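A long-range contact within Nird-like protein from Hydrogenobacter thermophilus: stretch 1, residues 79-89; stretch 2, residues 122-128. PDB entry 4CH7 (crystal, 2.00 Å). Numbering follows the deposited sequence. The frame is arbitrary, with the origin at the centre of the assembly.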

# COMPACT_ATOMS: atom_id res chain seq x y z
N GLU A 79 7.02 2.58 -22.72
CA GLU A 79 6.91 3.91 -22.13
C GLU A 79 5.52 4.52 -22.31
O GLU A 79 4.94 5.04 -21.36
CB GLU A 79 7.98 4.86 -22.67
CG GLU A 79 9.35 4.70 -22.03
CD GLU A 79 10.11 6.01 -21.96
OE1 GLU A 79 9.72 6.88 -21.15
OE2 GLU A 79 11.09 6.17 -22.71
N GLU A 80 5.00 4.47 -23.54
CA GLU A 80 3.66 4.96 -23.84
C GLU A 80 2.61 4.34 -22.92
O GLU A 80 1.79 5.04 -22.33
CB GLU A 80 3.31 4.68 -25.30
CG GLU A 80 1.86 4.96 -25.66
CD GLU A 80 1.56 4.71 -27.12
OE1 GLU A 80 2.47 4.25 -27.84
OE2 GLU A 80 0.42 4.96 -27.55
N VAL A 81 2.66 3.02 -22.80
CA VAL A 81 1.74 2.28 -21.94
C VAL A 81 1.93 2.65 -20.47
O VAL A 81 0.97 2.83 -19.73
CB VAL A 81 1.89 0.76 -22.14
CG1 VAL A 81 1.12 -0.01 -21.08
CG2 VAL A 81 1.43 0.35 -23.52
N ALA A 82 3.19 2.77 -20.06
CA ALA A 82 3.53 3.10 -18.67
C ALA A 82 2.92 4.42 -18.23
O ALA A 82 2.38 4.53 -17.13
CB ALA A 82 5.03 3.12 -18.49
N ASN A 83 3.02 5.44 -19.09
CA ASN A 83 2.47 6.75 -18.79
C ASN A 83 0.94 6.73 -18.75
O ASN A 83 0.32 7.50 -18.01
CB ASN A 83 2.96 7.79 -19.80
CG ASN A 83 4.46 7.70 -20.04
OD1 ASN A 83 5.26 7.93 -19.14
ND2 ASN A 83 4.84 7.37 -21.27
N PHE A 84 0.33 5.86 -19.55
CA PHE A 84 -1.11 5.67 -19.51
C PHE A 84 -1.52 5.12 -18.15
O PHE A 84 -2.49 5.58 -17.54
CB PHE A 84 -1.56 4.71 -20.61
CG PHE A 84 -3.01 4.32 -20.52
CD1 PHE A 84 -4.00 5.16 -21.02
CD2 PHE A 84 -3.39 3.13 -19.92
CE1 PHE A 84 -5.34 4.81 -20.94
CE2 PHE A 84 -4.73 2.77 -19.83
CZ PHE A 84 -5.70 3.61 -20.33
N VAL A 85 -0.77 4.12 -17.67
CA VAL A 85 -1.03 3.50 -16.38
C VAL A 85 -0.93 4.51 -15.23
O VAL A 85 -1.80 4.57 -14.37
CB VAL A 85 -0.05 2.34 -16.12
CG1 VAL A 85 -0.21 1.79 -14.71
CG2 VAL A 85 -0.26 1.23 -17.14
N ASN A 86 0.14 5.31 -15.25
CA ASN A 86 0.37 6.32 -14.23
C ASN A 86 -0.78 7.32 -14.11
O ASN A 86 -1.05 7.85 -13.03
CB ASN A 86 1.68 7.07 -14.52
CG ASN A 86 2.89 6.16 -14.54
OD1 ASN A 86 2.95 5.17 -13.80
ND2 ASN A 86 3.86 6.49 -15.38
N ALA A 87 -1.45 7.58 -15.23
CA ALA A 87 -2.59 8.49 -15.26
C ALA A 87 -3.73 8.03 -14.36
O ALA A 87 -4.47 8.85 -13.82
CB ALA A 87 -3.08 8.67 -16.69
N CYS A 88 -3.87 6.72 -14.20
CA CYS A 88 -4.90 6.17 -13.33
C CYS A 88 -4.64 6.51 -11.87
O CYS A 88 -3.59 6.17 -11.32
CB CYS A 88 -5.01 4.65 -13.50
SG CYS A 88 -6.29 3.90 -12.47
N PRO A 89 -5.61 7.19 -11.23
CA PRO A 89 -5.53 7.60 -9.82
C PRO A 89 -5.53 6.40 -8.89
O PRO A 89 -5.16 6.54 -7.72
CB PRO A 89 -6.82 8.41 -9.62
CG PRO A 89 -7.24 8.83 -11.01
CD PRO A 89 -6.84 7.67 -11.87
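Stretch 2, residues 122-128: LMAERER

Stretch 2 (Leu 122 to Arg 128) brings the end of a helix and Glu 127 just beyond it against stretch 1, which is helical from Glu 79 and has left the helix by Cys 88; 361 Å² is buried between them. In stretch 2, Leu 122 to Arg 126 are helical, Arg 126 N bonding to Leu 122 O (3.0 Å) and Glu 127 N to Met 123 O (2.9 Å); Arg 128 then takes positive phi (54°) in a Schellman motif, with a weak bond from its N to Glu 125 O (3.2 Å). The two stretches run in opposing order along the contact: Glu 127 lies by Val 81, their CA atoms 6.3 Å apart, and Met 123 reaches Cys 88. The apolar part of the contact is made by the extended selenomethionine Met 123 (chi1 m, chi2 and chi3 t), which passes the edge of the Phe 84 ring, CG to CE2 of Phe 84 4.0 Å, and ends with CE 3.5 Å from SG of Cys 88. Phe 84 (chi1 t) points toward stretch 2, where the carboxylate of Glu 127 (chi1 and chi2 both m) folds back so that OE2 lies over one face, while its CG makes the closest approach, 3.4 Å from CD2 of Phe 84; Arg 126 CG approaches CE1 of Phe 84 at 3.8 Å. The other carboxylate oxygen turns to Val 81: Glu 127 OE1 lies 3.3 Å from Val 81 CA and 3.4 Å from Val 81 CG2. No hydrogen bond links the stretches; packing alone joins them directly.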

# COMPACT_ATOMS: atom_id res chain seq x y z
N LEU A 122 -10.56 -2.78 -19.97
CA LEU A 122 -10.66 -1.53 -20.71
C LEU A 122 -9.30 -0.86 -20.87
O LEU A 122 -9.01 -0.27 -21.91
CB LEU A 122 -11.65 -0.59 -20.02
CG LEU A 122 -13.08 -1.14 -19.96
CD1 LEU A 122 -13.96 -0.33 -19.02
CD2 LEU A 122 -13.68 -1.17 -21.36
N MSE A 123 -8.46 -0.97 -19.84
CA MSE A 123 -7.08 -0.47 -19.91
C MSE A 123 -6.31 -1.22 -20.99
O MSE A 123 -5.71 -0.60 -21.87
CB MSE A 123 -6.37 -0.68 -18.57
CG MSE A 123 -6.74 0.30 -17.45
SE MSE A 123 -5.79 -0.21 -15.83
CE MSE A 123 -6.39 1.15 -14.61
N ALA A 124 -6.33 -2.54 -20.91
CA ALA A 124 -5.60 -3.39 -21.85
C ALA A 124 -6.13 -3.24 -23.28
O ALA A 124 -5.36 -3.28 -24.24
CB ALA A 124 -5.68 -4.84 -21.42
N GLU A 125 -7.44 -3.07 -23.41
CA GLU A 125 -8.06 -2.87 -24.72
C GLU A 125 -7.60 -1.56 -25.35
O GLU A 125 -7.25 -1.50 -26.53
CB GLU A 125 -9.58 -2.89 -24.60
CG GLU A 125 -10.31 -2.69 -25.92
CD GLU A 125 -11.77 -2.32 -25.75
OE1 GLU A 125 -12.33 -2.60 -24.68
OE2 GLU A 125 -12.35 -1.76 -26.70
N ARG A 126 -7.60 -0.50 -24.54
CA ARG A 126 -7.18 0.83 -24.97
C ARG A 126 -5.69 0.86 -25.33
O ARG A 126 -5.29 1.50 -26.31
CB ARG A 126 -7.49 1.85 -23.87
CG ARG A 126 -6.85 3.22 -24.05
CD ARG A 126 -7.43 3.97 -25.24
NE ARG A 126 -6.83 5.29 -25.39
CZ ARG A 126 -6.89 6.02 -26.50
NH1 ARG A 126 -7.50 5.54 -27.57
NH2 ARG A 126 -6.32 7.21 -26.54
N GLU A 127 -4.88 0.17 -24.54
CA GLU A 127 -3.45 0.12 -24.78
C GLU A 127 -3.07 -1.01 -25.72
O GLU A 127 -1.89 -1.24 -25.98
CB GLU A 127 -2.68 -0.03 -23.46
CG GLU A 127 -2.69 1.23 -22.62
CD GLU A 127 -2.31 2.45 -23.41
OE1 GLU A 127 -1.11 2.65 -23.66
OE2 GLU A 127 -3.21 3.22 -23.80
N ARG A 128 -4.08 -1.71 -26.23
CA ARG A 128 -3.88 -2.83 -27.15
C ARG A 128 -2.94 -3.87 -26.56
O ARG A 128 -2.08 -4.41 -27.26
CB ARG A 128 -3.37 -2.33 -28.50
CG ARG A 128 -4.30 -1.34 -29.19
CD ARG A 128 -3.96 -1.26 -30.66
NE ARG A 128 -3.63 -2.58 -31.17
CZ ARG A 128 -3.25 -2.83 -32.42
NH1 ARG A 128 -3.17 -1.85 -33.30
NH2 ARG A 128 -2.96 -4.07 -32.79